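Long-range contacts in putative aminooxidase (Propionibacterium acnes, PDB 2BA9), which is an FAD-containing fatty acid isomerase that probably converts polyunsaturated fatty acid into conjugated linoleic acid: residues T34-T39 / V224-I229; D264-E269 / Q391-T396; R270-K275 / A381-K386. All blocks are in the same frame, centred on the assembly; numbering follows the deposited sequence.

In the fold
All three contacts belong to the flavin-containing amine oxidoreductase fold. Interaction 1 closes before the other two open, joining the edge strand 33-36 of the parallel sheet to strand 226-230 beside the adenosine end of FAD. Interaction 2 lies about 18 Å away, centre to centre, and touches it through a probable hydrogen bond between I229 and D264. Interaction 3 is nested inside the loop that interaction 2 closes, their centres about 12 Å apart. These two share helix 267-273, whose N-terminal end faces the 391-396 loop and whose later turns face helix 383-389. Interactions 1 and 2 thus lie by the two edge strands, 33-36 and 396-398, while interaction 3 packs helix on helix.

Interaction 1 (T34-T39 / V224-I229); sequences TILERT and VDITRI. With FAD (flavin-adenine dinucleotide), chain D.
E37, whose main-chain oxygen receives V224 N, carries a carboxylate with partners at both oxygens. T39 OG1 and T39 N reach OE2 from opposite faces of the carboxylate plane; the hydroxyl sits well above it, while the amide comes in on the anti side at 3.0 Å from T39 N to E37 OE2. The two ribose hydroxyls of FAD then divide the group between them. O3B of FAD donates to E37 OE1 at 2.6 Å, and O2B of FAD donates to E37 OE2 at 2.5 Å. The other flat group is the adenine, with the R38 side chain laid over one face: CB of R38 is 3.3 Å from FAD C2A, and CD of R38 is 3.8 Å from FAD C6A. On the pyrimidine side of the base, R38 N comes within 3.1 Å of FAD N3A, and L36 O lies close to C2A. CB of E37 points away from 224-229, CG is anti to the backbone N (chi1 170°), and the bend at chi2 places CD near the ribose hydroxyls.

Across the segments the main link is nearly straight, with V224 N 3.0 Å from E37 O and an N-H...O angle of 168°. R38 CA adds a C-H...O contact to V224 O. One residue before E37, the two methyls of L36 part company: CD2 meets V224 CG1, and CD1 meets I226 CD1, 4.1 Å in each pair, with the I226 chain crossing at about a right angle.

An acid just past the second strand that holds the adenosine ribose is the classic Rossmann-type signature, and E37 OE1 also takes the A14 amide of the glycine-rich turn. Strand 33-36 is the edge of the parallel sheet beside 9-12, where L36 and I226 both rest on I12. V224 and I226 also touch T240 of strand 236-240.

Interaction 2 (D264-E269 / Q391-T396); sequences DADDDE and QGRRNT
The nearest pair of CA atoms, D266 and R394, is still 10.2 Å apart, so the two arginines, with the acids and a water, span the gap between the start of helix 267-273 and the 391-396 loop. R393 is the hub. Its NH1 donates to two acids lying near the guanidinium plane: to D266 OD2 at 3.0 Å, which it meets from above the carboxylate plane, and to D268 OD2, also at 3.0 Å. R393 NH2 adds a 3.2 Å bond to that same D268 OD2, using the anti lone pair, so D268 is gripped end-on by two nitrogens through one oxygen. The D268 carboxylate is turned 54° from the guanidinium plane.

R394 works on the other flank. It meets D264 tip to tip, NH2 of R394 lying 2.7 Å from D264 OD2 in a salt bridge. Its NH1 turns instead to a water, which accepts from R394 and donates to D266 OD2, joining the two charge pairs. D266 is also the N-cap. Its CG sits between the backbone N and the carbonyl carbon (chi1 70°), and its OD1 takes E269 N at 2.9 Å. The glutamate returns the favour, with OE1 of E269 accepting from D266 N at 3.0 Å, which completes a capping box. One carboxylate therefore caps the helix with one oxygen and binds arginine and water with the other.

R231, following strand 226-230, braces this cluster: it forms salt bridges to D264 and E269, and its carbonyl takes R394 NH2. The loop itself runs from helix 383-389 to strand 396-398, an edge of the parallel sheet, where T396 packs on L250 and L252 of strand 249-252.

Interaction 3 (R270-K275 / A381-K386); sequences REYFSK and AGWYEK
Y272 and W383 run past one another, pointing opposite ways, with CD2 of the tyrosine over the indole face and 3.7 Å from W383 CD1. The ring planes meet obliquely, at 55°. CG of W383 is anti to its backbone N (chi1 -158°), and the indole beyond it reaches helix 267-273. There W383 NE1 donates to Y272 O at 2.9 Å, from above the carbonyl plane, while K275 N reaches the same oxygen from the opposite face.

K386 approaches Y272 at about a right angle. Its CG sits 3.7 Å from the centroid of the Y272 ring, almost straight over the face, a CH-pi contact. The chain bends at chi2 (71°), which places CD; further on, CE of K386 is 3.8 Å from Y272 CE1. K275 CE lies toward the rim of the other tyrosine face, and its CD lies at the indole edge, 3.7 Å from W383 CD1. W383 CZ2 lies at the edge of the F273 ring, 4.2 Å from F273 CD1.

The chemistry is thus mainly aromatic and aliphatic, with one indole hydrogen bond to a main-chain oxygen: two lysines spend their methylenes on rings, and K386 NZ continues to D268 in a weak, long ion pair.

Interaction 1 (T34-T39 / V224-I229)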
loop_
_atom_site.group_PDB
_atom_site.type_symbol
_atom_site.label_atom_id
_atom_site.label_comp_id
_atom_site.label_asym_id
_atom_site.label_seq_id
_atom_site.Cartn_x
_atom_site.Cartn_y
_atom_site.Cartn_z
ATOM N N THR A 34 2.185 15.655 18.006
ATOM C CA THR A 34 0.837 15.152 18.244
ATOM C C THR A 34 0.373 14.470 16.968
ATOM O O THR A 34 0.500 15.046 15.882
ATOM C CB THR A 34 -0.153 16.303 18.593
ATOM O OG1 THR A 34 0.246 16.921 19.825
ATOM C CG2 THR A 34 -1.587 15.787 18.753
ATOM N N ILE A 35 -0.131 13.241 17.098
ATOM C CA ILE A 35 -0.703 12.514 15.971
ATOM C C ILE A 35 -2.227 12.572 16.017
ATOM O O ILE A 35 -2.847 12.205 17.019
ATOM C CB ILE A 35 -0.272 11.037 15.930
ATOM C CG1 ILE A 35 1.251 10.894 15.905
ATOM C CG2 ILE A 35 -0.866 10.357 14.684
ATOM C CD1 ILE A 35 1.745 9.501 16.385
ATOM N N LEU A 36 -2.834 13.016 14.923
ATOM C CA LEU A 36 -4.289 13.196 14.865
ATOM C C LEU A 36 -4.948 12.190 13.908
ATOM O O LEU A 36 -4.713 12.225 12.690
ATOM C CB LEU A 36 -4.629 14.627 14.447
ATOM C CG LEU A 36 -4.076 15.745 15.319
ATOM C CD1 LEU A 36 -4.297 17.085 14.640
ATOM C CD2 LEU A 36 -4.711 15.718 16.696
ATOM N N GLU A 37 -5.777 11.310 14.483
ATOM C CA GLU A 37 -6.441 10.222 13.766
ATOM C C GLU A 37 -7.945 10.408 13.763
ATOM O O GLU A 37 -8.550 10.635 14.812
ATOM C CB GLU A 37 -6.107 8.882 14.419
ATOM C CG GLU A 37 -6.910 7.699 13.933
ATOM C CD GLU A 37 -6.789 7.420 12.439
ATOM O OE1 GLU A 37 -5.676 7.467 11.873
ATOM O OE2 GLU A 37 -7.825 7.101 11.832
ATOM N N ARG A 38 -8.535 10.263 12.579
ATOM C CA ARG A 38 -9.963 10.483 12.344
ATOM C C ARG A 38 -10.824 9.393 12.996
ATOM O O ARG A 38 -11.840 9.687 13.615
ATOM C CB ARG A 38 -10.230 10.546 10.826
ATOM C CG ARG A 38 -11.660 10.920 10.427
ATOM C CD ARG A 38 -11.832 11.148 8.902
ATOM N NE ARG A 38 -13.247 10.986 8.525
ATOM C CZ ARG A 38 -13.707 10.601 7.322
ATOM N NH1 ARG A 38 -12.869 10.360 6.311
ATOM N NH2 ARG A 38 -15.026 10.460 7.128
ATOM N N THR A 39 -10.403 8.135 12.875
ATOM C CA THR A 39 -11.183 7.008 13.387
ATOM C C THR A 39 -10.855 6.739 14.856
ATOM O O THR A 39 -10.089 7.489 15.483
ATOM C CB THR A 39 -10.903 5.714 12.595
ATOM O OG1 THR A 39 -9.619 5.198 12.971
ATOM C CG2 THR A 39 -10.958 5.961 11.072
ATOM N N VAL A 224 -10.673 12.376 16.056
ATOM C CA VAL A 224 -10.446 13.785 15.787
ATOM C C VAL A 224 -10.954 14.149 14.394
ATOM O O VAL A 224 -10.372 13.758 13.380
ATOM C CB VAL A 224 -8.960 14.154 15.954
ATOM C CG1 VAL A 224 -8.708 15.634 15.617
ATOM C CG2 VAL A 224 -8.500 13.844 17.388
ATOM N N ASP A 225 -12.047 14.912 14.383
ATOM C CA ASP A 225 -12.733 15.358 13.175
ATOM C C ASP A 225 -12.219 16.747 12.836
ATOM O O ASP A 225 -12.765 17.741 13.299
ATOM C CB ASP A 225 -14.255 15.390 13.443
ATOM C CG ASP A 225 -15.096 15.654 12.190
ATOM O OD1 ASP A 225 -14.536 15.923 11.103
ATOM O OD2 ASP A 225 -16.341 15.591 12.306
ATOM N N ILE A 226 -11.142 16.790 12.055
ATOM C CA ILE A 226 -10.537 18.031 11.580
ATOM C C ILE A 226 -11.404 18.662 10.495
ATOM O O ILE A 226 -11.600 18.074 9.430
ATOM C CB ILE A 226 -9.136 17.789 10.960
ATOM C CG1 ILE A 226 -8.156 17.238 12.003
ATOM C CG2 ILE A 226 -8.603 19.075 10.329
ATOM C CD1 ILE A 226 -6.841 16.756 11.415
ATOM N N THR A 227 -11.901 19.865 10.764
ATOM C CA THR A 227 -12.782 20.561 9.835
ATOM C C THR A 227 -12.074 21.652 9.046
ATOM O O THR A 227 -12.552 22.045 7.978
ATOM C CB THR A 227 -13.966 21.164 10.581
ATOM O OG1 THR A 227 -13.482 22.122 11.528
ATOM C CG2 THR A 227 -14.751 20.063 11.309
ATOM N N ARG A 228 -10.939 22.133 9.558
ATOM C CA ARG A 228 -10.228 23.246 8.942
ATOM C C ARG A 228 -8.748 23.283 9.341
ATOM O O ARG A 228 -8.417 23.132 10.515
ATOM C CB ARG A 228 -10.916 24.568 9.332
ATOM C CG ARG A 228 -10.565 25.763 8.445
ATOM C CD ARG A 228 -11.677 26.819 8.450
ATOM N NE ARG A 228 -13.017 26.209 8.370
ATOM C CZ ARG A 228 -13.936 26.205 9.349
ATOM N NH1 ARG A 228 -13.719 26.812 10.524
ATOM N NH2 ARG A 228 -15.106 25.596 9.140
ATOM N N ILE A 229 -7.869 23.460 8.353
ATOM C CA ILE A 229 -6.459 23.790 8.596
ATOM C C ILE A 229 -6.101 25.021 7.773
ATOM O O ILE A 229 -6.299 25.041 6.554
ATOM C CB ILE A 229 -5.485 22.640 8.234
ATOM C CG1 ILE A 229 -5.759 21.401 9.101
ATOM C CG2 ILE A 229 -4.036 23.102 8.390
ATOM C CD1 ILE A 229 -4.880 20.204 8.787
HETATM P PA FAD D . -3.172 4.279 5.727
HETATM O O1A FAD D . -2.754 2.887 6.100
HETATM O O2A FAD D . -4.349 4.407 4.783
HETATM O O5B FAD D . -3.579 5.063 7.063
HETATM C C5B FAD D . -3.950 6.415 6.935
HETATM C C4B FAD D . -4.525 6.921 8.241
HETATM O O4B FAD D . -4.853 8.289 8.095
HETATM C C3B FAD D . -5.786 6.156 8.646
HETATM O O3B FAD D . -5.651 5.670 9.963
HETATM C C2B FAD D . -6.888 7.178 8.491
HETATM O O2B FAD D . -8.006 6.928 9.343
HETATM C C1B FAD D . -6.115 8.494 8.688
HETATM N N9A FAD D . -6.851 9.616 8.078
HETATM C C8A FAD D . -7.312 9.713 6.782
HETATM N N7A FAD D . -7.963 10.902 6.636
HETATM C C5A FAD D . -7.919 11.563 7.826
HETATM C C6A FAD D . -8.429 12.803 8.262
HETATM N N6A FAD D . -8.773 13.749 7.328
HETATM N N1A FAD D . -8.178 13.207 9.569
HETATM C C2A FAD D . -7.496 12.389 10.458
HETATM N N3A FAD D . -7.004 11.168 10.018
HETATM C C4A FAD D . -7.225 10.752 8.740
HETATM N N1 FAD D . 1.221 -3.392 2.483
HETATM C C2 FAD D . 2.357 -4.176 2.487
HETATM O O2 FAD D . 3.436 -3.692 2.826
HETATM N N3 FAD D . 2.281 -5.494 2.082
HETATM C C4 FAD D . 1.071 -6.037 1.703
HETATM O O4 FAD D . 1.035 -7.230 1.363
HETATM C C4X FAD D . -0.084 -5.247 1.712
HETATM N N5 FAD D . -1.311 -5.750 1.316
HETATM C C5X FAD D . -2.479 -5.029 1.476
HETATM C C6 FAD D . -3.715 -5.612 1.205
HETATM C C7 FAD D . -4.886 -4.885 1.408
HETATM C C7M FAD D . -6.201 -5.551 1.120
HETATM C C8 FAD D . -4.817 -3.573 1.869
HETATM C C8M FAD D . -6.046 -2.747 2.100
HETATM C C9 FAD D . -3.577 -2.998 2.133
HETATM C C9A FAD D . -2.394 -3.711 1.931
HETATM N N10 FAD D . -1.129 -3.144 2.170
HETATM C C10 FAD D . 0.005 -3.922 2.127
HETATM C "C1'" FAD D . -0.933 -1.665 2.136
HETATM C "C2'" FAD D . -0.715 -1.085 3.528
HETATM O "O2'" FAD D . -1.683 -1.557 4.460
HETATM C "C3'" FAD D . -0.764 0.429 3.403
HETATM O "O3'" FAD D . 0.117 0.846 2.357
HETATM C "C4'" FAD D . -0.402 1.096 4.720
HETATM O "O4'" FAD D . -1.424 0.908 5.692
HETATM C "C5'" FAD D . -0.141 2.572 4.457
HETATM O "O5'" FAD D . -0.107 3.278 5.666
HETATM P P FAD D . -0.409 4.870 5.682
HETATM O O1P FAD D . -0.375 5.400 7.103
HETATM O O2P FAD D . 0.594 5.533 4.803
HETATM O O3P FAD D . -1.901 5.053 5.121
#

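Interaction 2 (D264-E269 / Q391-T396)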
loop_
_atom_site.group_PDB
_atom_site.type_symbol
_atom_site.label_atom_id
_atom_site.label_comp_id
_atom_site.label_asym_id
_atom_site.label_seq_id
_atom_site.Cartn_x
_atom_site.Cartn_y
_atom_site.Cartn_z
ATOM N N ASP A 264 -6.555 25.642 3.523
ATOM C CA ASP A 264 -6.259 26.810 2.681
ATOM C C ASP A 264 -5.216 26.414 1.633
ATOM O O ASP A 264 -4.155 27.030 1.518
ATOM C CB ASP A 264 -5.745 27.982 3.536
ATOM C CG ASP A 264 -4.504 27.621 4.358
ATOM O OD1 ASP A 264 -4.122 26.438 4.393
ATOM O OD2 ASP A 264 -3.915 28.516 4.993
ATOM N N ALA A 265 -5.514 25.357 0.884
ATOM C CA ALA A 265 -4.593 24.834 -0.122
ATOM C C ALA A 265 -4.189 25.935 -1.102
ATOM O O ALA A 265 -5.036 26.713 -1.562
ATOM C CB ALA A 265 -5.230 23.669 -0.867
ATOM N N ASP A 266 -2.904 26.012 -1.420
ATOM C CA ASP A 266 -2.460 26.995 -2.385
ATOM C C ASP A 266 -2.609 26.490 -3.829
ATOM O O ASP A 266 -3.048 25.356 -4.072
ATOM C CB ASP A 266 -1.053 27.516 -2.055
ATOM C CG ASP A 266 0.047 26.504 -2.275
ATOM O OD1 ASP A 266 -0.115 25.551 -3.056
ATOM O OD2 ASP A 266 1.112 26.706 -1.667
ATOM N N ASP A 267 -2.275 27.363 -4.777
ATOM C CA ASP A 267 -2.465 27.099 -6.209
ATOM C C ASP A 267 -1.823 25.784 -6.642
ATOM O O ASP A 267 -2.385 25.044 -7.457
ATOM C CB ASP A 267 -1.883 28.259 -7.050
ATOM C CG ASP A 267 -2.791 29.470 -7.101
ATOM O OD1 ASP A 267 -4.010 29.302 -6.918
ATOM O OD2 ASP A 267 -2.295 30.605 -7.353
ATOM N N ASP A 268 -0.646 25.504 -6.083
ATOM C CA ASP A 268 0.133 24.322 -6.438
ATOM C C ASP A 268 -0.447 23.057 -5.819
ATOM O O ASP A 268 -0.456 21.996 -6.447
ATOM C CB ASP A 268 1.590 24.496 -6.000
ATOM C CG ASP A 268 2.361 25.441 -6.895
ATOM O OD1 ASP A 268 1.966 25.655 -8.058
ATOM O OD2 ASP A 268 3.385 25.980 -6.438
ATOM N N GLU A 269 -0.919 23.178 -4.587
ATOM C CA GLU A 269 -1.538 22.067 -3.908
ATOM C C GLU A 269 -2.789 21.640 -4.668
ATOM O O GLU A 269 -2.897 20.477 -5.051
ATOM C CB GLU A 269 -1.823 22.419 -2.446
ATOM C CG GLU A 269 -0.548 22.500 -1.612
ATOM C CD GLU A 269 -0.793 22.887 -0.163
ATOM O OE1 GLU A 269 -1.646 23.775 0.086
ATOM O OE2 GLU A 269 -0.118 22.313 0.721
ATOM N N GLN A 391 8.316 20.768 -0.395
ATOM C CA GLN A 391 8.466 20.314 0.992
ATOM C C GLN A 391 8.811 21.482 1.904
ATOM O O GLN A 391 9.562 22.383 1.522
ATOM C CB GLN A 391 9.512 19.199 1.121
ATOM C CG GLN A 391 9.094 17.855 0.496
ATOM C CD GLN A 391 8.082 17.069 1.326
ATOM O OE1 GLN A 391 7.317 17.640 2.113
ATOM N NE2 GLN A 391 8.071 15.749 1.144
ATOM N N GLY A 392 8.210 21.495 3.088
ATOM C CA GLY A 392 8.488 22.536 4.074
ATOM C C GLY A 392 7.800 23.868 3.826
ATOM O O GLY A 392 7.862 24.762 4.679
ATOM N N ARG A 393 7.133 24.005 2.676
ATOM C CA ARG A 393 6.401 25.234 2.346
ATOM C C ARG A 393 5.298 25.510 3.350
ATOM O O ARG A 393 4.385 24.692 3.529
ATOM C CB ARG A 393 5.783 25.174 0.948
ATOM C CG ARG A 393 5.067 26.475 0.557
ATOM C CD ARG A 393 4.298 26.378 -0.744
ATOM N NE ARG A 393 5.165 26.120 -1.892
ATOM C CZ ARG A 393 4.768 26.135 -3.161
ATOM N NH1 ARG A 393 3.510 26.417 -3.480
ATOM N NH2 ARG A 393 5.640 25.865 -4.121
ATOM N N ARG A 394 5.379 26.688 3.968
ATOM C CA ARG A 394 4.494 27.080 5.061
ATOM C C ARG A 394 4.427 25.989 6.109
ATOM O O ARG A 394 3.345 25.616 6.576
ATOM C CB ARG A 394 3.106 27.451 4.538
ATOM C CG ARG A 394 3.092 28.802 3.827
ATOM C CD ARG A 394 1.968 28.878 2.828
ATOM N NE ARG A 394 0.689 29.175 3.461
ATOM C CZ ARG A 394 -0.494 28.736 3.035
ATOM N NH1 ARG A 394 -0.602 27.942 1.981
ATOM N NH2 ARG A 394 -1.590 29.090 3.681
ATOM N N ASN A 395 5.610 25.472 6.447
ATOM C CA ASN A 395 5.786 24.478 7.505
ATOM C C ASN A 395 4.937 23.224 7.331
ATOM O O ASN A 395 4.564 22.574 8.309
ATOM C CB ASN A 395 5.512 25.122 8.862
ATOM C CG ASN A 395 6.301 26.388 9.064
ATOM O OD1 ASN A 395 7.492 26.434 8.762
ATOM N ND2 ASN A 395 5.655 27.423 9.576
ATOM N N THR A 396 4.653 22.894 6.072
ATOM C CA THR A 396 3.874 21.722 5.726
ATOM C C THR A 396 4.773 20.745 5.001
ATOM O O THR A 396 5.457 21.127 4.047
ATOM C CB THR A 396 2.714 22.082 4.801
ATOM O OG1 THR A 396 1.920 23.105 5.414
ATOM C CG2 THR A 396 1.853 20.852 4.522
HETATM O O HOH W 1 1.092 26.075 1.008
#

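Interaction 3 (R270-K275 / A381-K386)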
loop_
_atom_site.group_PDB
_atom_site.type_symbol
_atom_site.label_atom_id
_atom_site.label_comp_id
_atom_site.label_asym_id
_atom_site.label_seq_id
_atom_site.Cartn_x
_atom_site.Cartn_y
_atom_site.Cartn_z
ATOM N N ARG A 270 -3.702 22.575 -4.923
ATOM C CA ARG A 270 -4.883 22.282 -5.755
ATOM C C ARG A 270 -4.487 21.649 -7.086
ATOM O O ARG A 270 -4.919 20.548 -7.404
ATOM C CB ARG A 270 -5.733 23.537 -6.006
ATOM C CG ARG A 270 -6.880 23.701 -5.027
ATOM C CD ARG A 270 -7.543 25.047 -5.150
ATOM N NE ARG A 270 -6.713 26.109 -4.579
ATOM C CZ ARG A 270 -6.149 27.117 -5.251
ATOM N NH1 ARG A 270 -6.300 27.256 -6.571
ATOM N NH2 ARG A 270 -5.423 28.006 -4.581
ATOM N N GLU A 271 -3.647 22.341 -7.842
ATOM C CA GLU A 271 -3.241 21.892 -9.185
ATOM C C GLU A 271 -2.626 20.503 -9.222
ATOM O O GLU A 271 -2.963 19.697 -10.084
ATOM C CB GLU A 271 -2.237 22.866 -9.813
ATOM C CG GLU A 271 -1.991 22.586 -11.293
ATOM C CD GLU A 271 -0.865 23.404 -11.872
ATOM O OE1 GLU A 271 -0.385 24.333 -11.179
ATOM O OE2 GLU A 271 -0.456 23.103 -13.020
ATOM N N TYR A 272 -1.707 20.239 -8.298
ATOM C CA TYR A 272 -0.976 18.968 -8.298
ATOM C C TYR A 272 -1.676 17.860 -7.529
ATOM O O TYR A 272 -1.740 16.726 -8.007
ATOM C CB TYR A 272 0.480 19.179 -7.846
ATOM C CG TYR A 272 1.277 19.770 -8.991
ATOM C CD1 TYR A 272 1.151 21.109 -9.327
ATOM C CD2 TYR A 272 2.078 18.964 -9.796
ATOM C CE1 TYR A 272 1.849 21.651 -10.410
ATOM C CE2 TYR A 272 2.766 19.484 -10.873
ATOM C CZ TYR A 272 2.649 20.827 -11.178
ATOM O OH TYR A 272 3.329 21.351 -12.250
ATOM N N PHE A 273 -2.250 18.173 -6.375
ATOM C CA PHE A 273 -2.945 17.128 -5.617
ATOM C C PHE A 273 -4.230 16.646 -6.333
ATOM O O PHE A 273 -4.658 15.500 -6.142
ATOM C CB PHE A 273 -3.219 17.564 -4.174
ATOM C CG PHE A 273 -1.971 17.921 -3.387
ATOM C CD1 PHE A 273 -0.694 17.550 -3.816
ATOM C CD2 PHE A 273 -2.078 18.601 -2.187
ATOM C CE1 PHE A 273 0.435 17.888 -3.070
ATOM C CE2 PHE A 273 -0.953 18.923 -1.439
ATOM C CZ PHE A 273 0.302 18.575 -1.884
ATOM N N SER A 274 -4.810 17.512 -7.164
ATOM C CA SER A 274 -5.958 17.154 -8.011
ATOM C C SER A 274 -5.634 16.112 -9.061
ATOM O O SER A 274 -6.553 15.536 -9.636
ATOM C CB SER A 274 -6.516 18.376 -8.753
ATOM O OG SER A 274 -7.026 19.350 -7.865
ATOM N N LYS A 275 -4.348 15.891 -9.350
ATOM C CA LYS A 275 -3.939 14.892 -10.340
ATOM C C LYS A 275 -3.815 13.477 -9.769
ATOM O O LYS A 275 -3.638 12.512 -10.531
ATOM C CB LYS A 275 -2.593 15.261 -10.953
ATOM C CG LYS A 275 -2.550 16.587 -11.692
ATOM C CD LYS A 275 -1.104 16.946 -12.033
ATOM C CE LYS A 275 -0.960 18.349 -12.564
ATOM N NZ LYS A 275 -1.601 18.515 -13.875
ATOM N N ALA A 381 5.783 14.616 -16.556
ATOM C CA ALA A 381 5.678 16.070 -16.547
ATOM C C ALA A 381 6.354 16.681 -15.318
ATOM O O ALA A 381 6.459 17.900 -15.217
ATOM C CB ALA A 381 4.204 16.497 -16.623
ATOM N N GLY A 382 6.785 15.831 -14.383
ATOM C CA GLY A 382 7.613 16.243 -13.253
ATOM C C GLY A 382 6.924 16.259 -11.902
ATOM O O GLY A 382 7.464 16.820 -10.951
ATOM N N TRP A 383 5.757 15.615 -11.795
ATOM C CA TRP A 383 4.920 15.679 -10.581
ATOM C C TRP A 383 5.716 15.740 -9.276
ATOM O O TRP A 383 5.511 16.641 -8.492
ATOM C CB TRP A 383 3.923 14.506 -10.518
ATOM C CG TRP A 383 2.729 14.773 -9.630
ATOM C CD1 TRP A 383 1.518 15.308 -10.012
ATOM C CD2 TRP A 383 2.620 14.504 -8.224
ATOM N NE1 TRP A 383 0.676 15.394 -8.922
ATOM C CE2 TRP A 383 1.327 14.911 -7.817
ATOM C CE3 TRP A 383 3.494 13.970 -7.269
ATOM C CZ2 TRP A 383 0.897 14.804 -6.506
ATOM C CZ3 TRP A 383 3.056 13.853 -5.960
ATOM C CH2 TRP A 383 1.772 14.267 -5.592
ATOM N N TYR A 384 6.640 14.803 -9.080
ATOM C CA TYR A 384 7.385 14.665 -7.807
ATOM C C TYR A 384 8.545 15.667 -7.656
ATOM O O TYR A 384 8.985 15.950 -6.543
ATOM C CB TYR A 384 7.904 13.224 -7.635
ATOM C CG TYR A 384 6.829 12.204 -7.366
ATOM C CD1 TYR A 384 6.413 11.934 -6.067
ATOM C CD2 TYR A 384 6.223 11.504 -8.405
ATOM C CE1 TYR A 384 5.435 11.006 -5.804
ATOM C CE2 TYR A 384 5.214 10.554 -8.146
ATOM C CZ TYR A 384 4.830 10.316 -6.838
ATOM O OH TYR A 384 3.841 9.399 -6.529
ATOM N N GLU A 385 9.048 16.194 -8.772
ATOM C CA GLU A 385 9.997 17.292 -8.714
ATOM C C GLU A 385 9.282 18.486 -8.100
ATOM O O GLU A 385 9.810 19.153 -7.216
ATOM C CB GLU A 385 10.543 17.634 -10.111
ATOM C CG GLU A 385 11.481 16.562 -10.675
ATOM C CD GLU A 385 12.198 17.008 -11.931
ATOM O OE1 GLU A 385 13.011 17.939 -11.831
ATOM O OE2 GLU A 385 11.964 16.417 -13.010
ATOM N N LYS A 386 8.055 18.728 -8.555
ATOM C CA LYS A 386 7.237 19.792 -7.990
ATOM C C LYS A 386 6.903 19.520 -6.521
ATOM O O LYS A 386 7.225 20.326 -5.653
ATOM C CB LYS A 386 5.952 19.972 -8.802
ATOM C CG LYS A 386 5.041 21.070 -8.275
ATOM C CD LYS A 386 5.616 22.481 -8.510
ATOM C CE LYS A 386 4.513 23.543 -8.536
ATOM N NZ LYS A 386 4.918 24.855 -9.147
#